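Local coordinates for protein HTH-type dhaKLM operon transcriptional activator DhaS (Lactococcus lactis, PDB 2IU5) that activates transcription of the dhaKLM operon in complex with DhaQ in response to dihydroxyacetone, binding as a TetR-family homodimer an inverted repeat that partly overlaps the -35 promoter sequence, at residues Leu25-Ala30 with Asn96-Gln101; Lys102-Asp107 with Ile156-Ile161. The protein carries 1 engineered substitution. One frame throughout, in Å; residues are numbered along the deposited sequence.

Contact 1. Residues Leu25-Ala30 with Asn96-Gln101; sequences LMQSNA and NQIFYQ
M26 and Q27 meet I98 and F99 in a close helix-helix contact between the two regions of this TetR-family activator. The end of helix 13-28, in the DNA-binding HTH region, lies against the first turn of helix 97-106, in the C-terminal regulatory region. The backbones come near: M26 CA is 5.5 Å from F99 CA. On the buried side M26 CB lies near the plane of the F99 ring, 3.4 Å from F99 CD1. M26 CG stays at that edge, while the chain, bent at chi2 and chi3, brings CE above the plane near the rim, 3.7 Å from F99 CD1. M26 SD sits obliquely, 5.5 Å from the F99 ring centroid, in a Met-aromatic contact. I98 faces the more exposed side. I98 CG2, the branch anti to the backbone N, lies 3.6 Å from M26 O. Q27 CD is 3.8 Å from I98 CD1, and the two side chains cross at about a right angle. With an alanine at I98, the branches beside M26 O and Q27 would go, which would probably open a gap between the helices and let the Q27 side chain turn more freely. A water bridges the helices, donating to Q27 OE1 and accepting from F99 N. The F99 ring also packs on F22 and K23 of helix 13-28 and on L61, I64 and F65 of helix 57-73.

Contact 2. Residues Lys102-Asp107 with Ile156-Ile161; sequences KIFVID and ITRESI
F104 meets R158 and I161 where helix 97-106 faces helix 139-163 in the C-terminal regulatory region. The backbones stay apart, with F104 CA 8.4 Å from R158 CA, and side chains bridge the space. R158 can be followed outward over the F104 ring. Its CG is anti to the backbone N (chi1 175°), and the chain stays extended as far as NE. R158 CB begins the contact, 4.0 Å from F104 CZ. R158 CG comes next, 3.7 Å from F104 CZ. It lies over one ring face, offset toward the rim, and makes a CH-pi contact. R158 CD then passes 3.9 Å from F104 CE1. R158 NE comes 4.1 Å from F104 CD1. Beyond it the guanidinium turns steeply, its plane 80° from that of the ring. R158 CZ is 5.6 Å from the ring centroid, so any cation-pi attraction is weak at most. I161 meets the same ring at its edge, with its CG2 near the ring plane and 4.1 Å from F104 CE2. F110 and F114 of helix 110-132 add edge-to-face contacts with F104. R158 NE also has a long, weak ion pair with E111. No hydrogen bond joins the two segments. The arginine therefore acts here mainly through its aliphatic chain, and the contact rests on dispersion and CH-pi packing more than on charge.

Both contacts use helix 97-106, and their centres lie 11 Å apart. Contact 1 uses its first turn to join the HTH region to the C-terminal region. Contact 2 uses its later part to reach helix 139-163 within the C-terminal region. Each is partly buried. Contact 1 runs from a buried Met-aromatic pair to an exposed, water-bridged side. Contact 2 is smaller, with no hydrogen bond across its segments and an arginine chain over an aromatic face. K102 and Q101 tie the two together: K102 NZ probably hydrogen-bonds to M26 O and N29 O, while Q101 NE2 bonds to I161 O. The helix thus packs on the HTH region first, then on its own region.

Contact 1. Residues Leu25-Ala30 with Asn96-Gln101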
loop_
_atom_site.group_PDB
_atom_site.type_symbol
_atom_site.label_atom_id
_atom_site.label_comp_id
_atom_site.label_asym_id
_atom_site.label_seq_id
_atom_site.Cartn_x
_atom_site.Cartn_y
_atom_site.Cartn_z
ATOM N N LEU A 25 8.634 15.784 23.526
ATOM C CA LEU A 25 8.053 14.950 24.585
ATOM C C LEU A 25 7.604 13.581 24.064
ATOM O O LEU A 25 7.694 12.584 24.778
ATOM C CB LEU A 25 6.901 15.707 25.242
ATOM C CG LEU A 25 7.372 16.930 26.038
ATOM C CD1 LEU A 25 6.255 17.940 26.195
ATOM C CD2 LEU A 25 7.927 16.556 27.409
ATOM N N MET A 26 7.126 13.532 22.817
ATOM C CA MET A 26 6.672 12.252 22.222
ATOM C C MET A 26 7.818 11.275 21.971
ATOM O O MET A 26 7.607 10.093 21.751
ATOM C CB MET A 26 5.920 12.501 20.904
ATOM C CG MET A 26 4.546 13.113 21.075
ATOM S SD MET A 26 3.350 11.847 21.542
ATOM C CE MET A 26 2.911 11.115 19.952
ATOM N N GLN A 27 9.052 11.759 22.004
ATOM C CA GLN A 27 10.171 10.837 21.896
ATOM C C GLN A 27 10.248 9.911 23.110
ATOM O O GLN A 27 10.680 8.758 22.992
ATOM C CB GLN A 27 11.468 11.635 21.708
ATOM C CG GLN A 27 12.755 10.827 21.719
ATOM C CD GLN A 27 12.946 10.042 20.446
ATOM O OE1 GLN A 27 12.455 10.428 19.385
ATOM N NE2 GLN A 27 13.657 8.934 20.538
ATOM N N SER A 28 9.841 10.416 24.271
ATOM C CA SER A 28 10.196 9.731 25.514
ATOM C C SER A 28 9.036 9.560 26.482
ATOM O O SER A 28 9.238 9.026 27.577
ATOM C CB SER A 28 11.351 10.480 26.208
ATOM O OG SER A 28 10.943 11.819 26.493
ATOM N N ASN A 29 7.849 10.014 26.080
ATOM C CA ASN A 29 6.643 9.873 26.907
ATOM C C ASN A 29 5.500 9.306 26.072
ATOM O O ASN A 29 5.435 9.567 24.869
ATOM C CB ASN A 29 6.226 11.238 27.452
ATOM C CG ASN A 29 7.274 11.859 28.361
ATOM O OD1 ASN A 29 7.308 11.562 29.565
ATOM N ND2 ASN A 29 8.129 12.718 27.804
ATOM N N ALA A 30 4.612 8.539 26.706
ATOM C CA ALA A 30 3.408 8.085 26.004
ATOM C C ALA A 30 2.537 9.291 25.674
ATOM O O ALA A 30 2.433 10.230 26.464
ATOM C CB ALA A 30 2.640 7.119 26.875
ATOM N N ASN A 96 11.759 11.264 13.666
ATOM C CA ASN A 96 10.523 11.222 14.427
ATOM C C ASN A 96 9.882 9.845 14.393
ATOM O O ASN A 96 8.648 9.735 14.436
ATOM C CB ASN A 96 9.545 12.268 13.906
ATOM C CG ASN A 96 10.016 13.665 14.170
ATOM O OD1 ASN A 96 9.915 14.173 15.289
ATOM N ND2 ASN A 96 10.545 14.306 13.145
ATOM N N GLN A 97 10.711 8.807 14.312
ATOM C CA GLN A 97 10.189 7.459 14.155
ATOM C C GLN A 97 9.335 7.047 15.362
ATOM O O GLN A 97 8.293 6.398 15.209
ATOM C CB GLN A 97 11.341 6.486 13.985
ATOM C CG GLN A 97 10.964 5.048 13.947
ATOM C CD GLN A 97 12.132 4.268 14.460
ATOM O OE1 GLN A 97 12.281 4.074 15.670
ATOM N NE2 GLN A 97 12.980 3.820 13.544
ATOM N N ILE A 98 9.753 7.415 16.567
ATOM C CA ILE A 98 9.011 6.974 17.735
ATOM C C ILE A 98 7.656 7.680 17.769
ATOM O O ILE A 98 6.629 7.066 18.056
ATOM C CB ILE A 98 9.772 7.215 19.028
ATOM C CG1 ILE A 98 10.959 6.267 19.074
ATOM C CG2 ILE A 98 8.844 7.085 20.242
ATOM C CD1 ILE A 98 11.817 6.399 20.279
ATOM N N PHE A 99 7.646 8.974 17.476
ATOM C CA PHE A 99 6.418 9.761 17.364
ATOM C C PHE A 99 5.464 9.057 16.415
ATOM O O PHE A 99 4.293 8.843 16.764
ATOM C CB PHE A 99 6.802 11.150 16.832
ATOM C CG PHE A 99 5.664 12.115 16.592
ATOM C CD1 PHE A 99 5.145 12.905 17.604
ATOM C CD2 PHE A 99 5.118 12.239 15.328
ATOM C CE1 PHE A 99 4.103 13.792 17.351
ATOM C CE2 PHE A 99 4.080 13.120 15.078
ATOM C CZ PHE A 99 3.571 13.897 16.091
ATOM N N TYR A 100 5.956 8.705 15.218
ATOM C CA TYR A 100 5.060 8.113 14.216
ATOM C C TYR A 100 4.646 6.692 14.554
ATOM O O TYR A 100 3.504 6.300 14.271
ATOM C CB TYR A 100 5.534 8.301 12.754
ATOM C CG TYR A 100 5.270 9.729 12.370
ATOM C CD1 TYR A 100 3.961 10.148 12.094
ATOM C CD2 TYR A 100 6.288 10.660 12.294
ATOM C CE1 TYR A 100 3.669 11.451 11.751
ATOM C CE2 TYR A 100 6.002 11.992 11.942
ATOM C CZ TYR A 100 4.688 12.365 11.672
ATOM O OH TYR A 100 4.382 13.656 11.332
ATOM N N GLN A 101 5.529 5.900 15.152
ATOM C CA GLN A 101 5.116 4.601 15.682
ATOM C C GLN A 101 3.919 4.780 16.619
ATOM O O GLN A 101 2.934 4.022 16.548
ATOM C CB GLN A 101 6.222 3.967 16.523
ATOM C CG GLN A 101 7.405 3.474 15.766
ATOM C CD GLN A 101 8.409 2.812 16.685
ATOM O OE1 GLN A 101 8.344 2.964 17.915
ATOM N NE2 GLN A 101 9.344 2.072 16.099
HETATM O O HOH W 1 10.021 10.549 17.774
#

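Contact 2. Residues Lys102-Asp107 with Ile156-Ile161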
loop_
_atom_site.group_PDB
_atom_site.type_symbol
_atom_site.label_atom_id
_atom_site.label_comp_id
_atom_site.label_asym_id
_atom_site.label_seq_id
_atom_site.Cartn_x
_atom_site.Cartn_y
_atom_site.Cartn_z
ATOM N N LYS A 102 4.008 5.781 17.495
ATOM C CA LYS A 102 2.907 6.052 18.405
ATOM C C LYS A 102 1.631 6.458 17.714
ATOM O O LYS A 102 0.553 6.027 18.107
ATOM C CB LYS A 102 3.305 7.050 19.483
ATOM C CG LYS A 102 4.322 6.471 20.430
ATOM C CD LYS A 102 4.858 7.527 21.385
ATOM C CE LYS A 102 5.884 6.892 22.297
ATOM N NZ LYS A 102 6.681 7.873 23.095
ATOM N N ILE A 103 1.749 7.282 16.687
ATOM C CA ILE A 103 0.574 7.744 15.957
ATOM C C ILE A 103 -0.107 6.594 15.221
ATOM O O ILE A 103 -1.343 6.536 15.169
ATOM C CB ILE A 103 0.936 8.822 14.958
ATOM C CG1 ILE A 103 1.499 10.060 15.670
ATOM C CG2 ILE A 103 -0.282 9.174 14.102
ATOM C CD1 ILE A 103 0.616 10.603 16.755
ATOM N N PHE A 104 0.660 5.674 14.649
ATOM C CA PHE A 104 0.031 4.539 13.987
ATOM C C PHE A 104 -0.782 3.711 14.978
ATOM O O PHE A 104 -1.752 3.065 14.580
ATOM C CB PHE A 104 1.042 3.654 13.254
ATOM C CG PHE A 104 1.467 4.200 11.935
ATOM C CD1 PHE A 104 0.545 4.364 10.911
ATOM C CD2 PHE A 104 2.788 4.561 11.708
ATOM C CE1 PHE A 104 0.952 4.880 9.674
ATOM C CE2 PHE A 104 3.197 5.074 10.477
ATOM C CZ PHE A 104 2.264 5.229 9.464
ATOM N N VAL A 105 -0.394 3.727 16.252
ATOM C CA VAL A 105 -1.167 3.057 17.312
ATOM C C VAL A 105 -2.414 3.843 17.731
ATOM O O VAL A 105 -3.500 3.260 17.854
ATOM C CB VAL A 105 -0.301 2.749 18.554
ATOM C CG1 VAL A 105 -1.181 2.242 19.705
ATOM C CG2 VAL A 105 0.756 1.713 18.212
ATOM N N ILE A 106 -2.250 5.146 17.946
ATOM C CA ILE A 106 -3.293 6.028 18.477
ATOM C C ILE A 106 -4.382 6.394 17.477
ATOM O O ILE A 106 -5.540 6.575 17.859
ATOM C CB ILE A 106 -2.723 7.363 18.970
ATOM C CG1 ILE A 106 -1.733 7.178 20.115
ATOM C CG2 ILE A 106 -3.845 8.277 19.407
ATOM C CD1 ILE A 106 -0.626 8.224 20.091
ATOM N N ASP A 107 -4.022 6.511 16.203
ATOM C CA ASP A 107 -4.917 7.127 15.220
ATOM C C ASP A 107 -5.110 6.192 14.037
ATOM O O ASP A 107 -4.266 6.102 13.152
ATOM C CB ASP A 107 -4.389 8.488 14.768
ATOM C CG ASP A 107 -5.276 9.157 13.718
ATOM O OD1 ASP A 107 -6.351 8.606 13.389
ATOM O OD2 ASP A 107 -4.889 10.242 13.221
ATOM N N ILE A 156 5.972 0.544 2.557
ATOM C CA ILE A 156 7.344 0.265 2.955
ATOM C C ILE A 156 7.719 1.159 4.136
ATOM O O ILE A 156 8.316 0.689 5.107
ATOM C CB ILE A 156 8.309 0.523 1.795
ATOM C CG1 ILE A 156 8.134 -0.551 0.713
ATOM C CG2 ILE A 156 9.734 0.602 2.312
ATOM C CD1 ILE A 156 8.601 -1.898 1.133
ATOM N N THR A 157 7.368 2.434 4.061
ATOM C CA THR A 157 7.780 3.362 5.121
ATOM C C THR A 157 6.968 3.157 6.391
ATOM O O THR A 157 7.518 3.203 7.491
ATOM C CB THR A 157 7.745 4.834 4.669
ATOM O OG1 THR A 157 6.410 5.181 4.279
ATOM C CG2 THR A 157 8.712 5.059 3.530
ATOM N N ARG A 158 5.662 2.914 6.269
ATOM C CA ARG A 158 4.889 2.515 7.444
ATOM C C ARG A 158 5.491 1.304 8.148
ATOM O O ARG A 158 5.661 1.308 9.368
ATOM C CB ARG A 158 3.427 2.217 7.087
ATOM C CG ARG A 158 2.630 1.690 8.292
ATOM C CD ARG A 158 1.157 1.430 7.949
ATOM N NE ARG A 158 0.416 0.768 9.023
ATOM C CZ ARG A 158 0.437 -0.539 9.272
ATOM N NH1 ARG A 158 1.166 -1.365 8.527
ATOM N NH2 ARG A 158 -0.282 -1.027 10.280
ATOM N N GLU A 159 5.816 0.261 7.400
ATOM C CA GLU A 159 6.382 -0.937 8.022
ATOM C C GLU A 159 7.711 -0.627 8.700
ATOM O O GLU A 159 7.964 -1.089 9.808
ATOM C CB GLU A 159 6.553 -2.059 7.001
ATOM C CG GLU A 159 7.221 -3.291 7.582
ATOM C CD GLU A 159 7.441 -4.369 6.535
ATOM O OE1 GLU A 159 7.631 -4.006 5.350
ATOM O OE2 GLU A 159 7.424 -5.565 6.901
ATOM N N SER A 160 8.560 0.155 8.047
ATOM C CA SER A 160 9.869 0.484 8.611
ATOM C C SER A 160 9.699 1.286 9.907
ATOM O O SER A 160 10.400 1.059 10.897
ATOM C CB SER A 160 10.619 1.337 7.608
ATOM O OG SER A 160 10.957 0.520 6.504
ATOM N N ILE A 161 8.765 2.219 9.900
ATOM C CA ILE A 161 8.501 3.013 11.102
ATOM C C ILE A 161 8.062 2.093 12.233
ATOM O O ILE A 161 8.595 2.144 13.341
ATOM C CB ILE A 161 7.417 4.059 10.826
ATOM C CG1 ILE A 161 8.036 5.185 9.999
ATOM C CG2 ILE A 161 6.892 4.645 12.133
ATOM C CD1 ILE A 161 7.053 6.107 9.346
#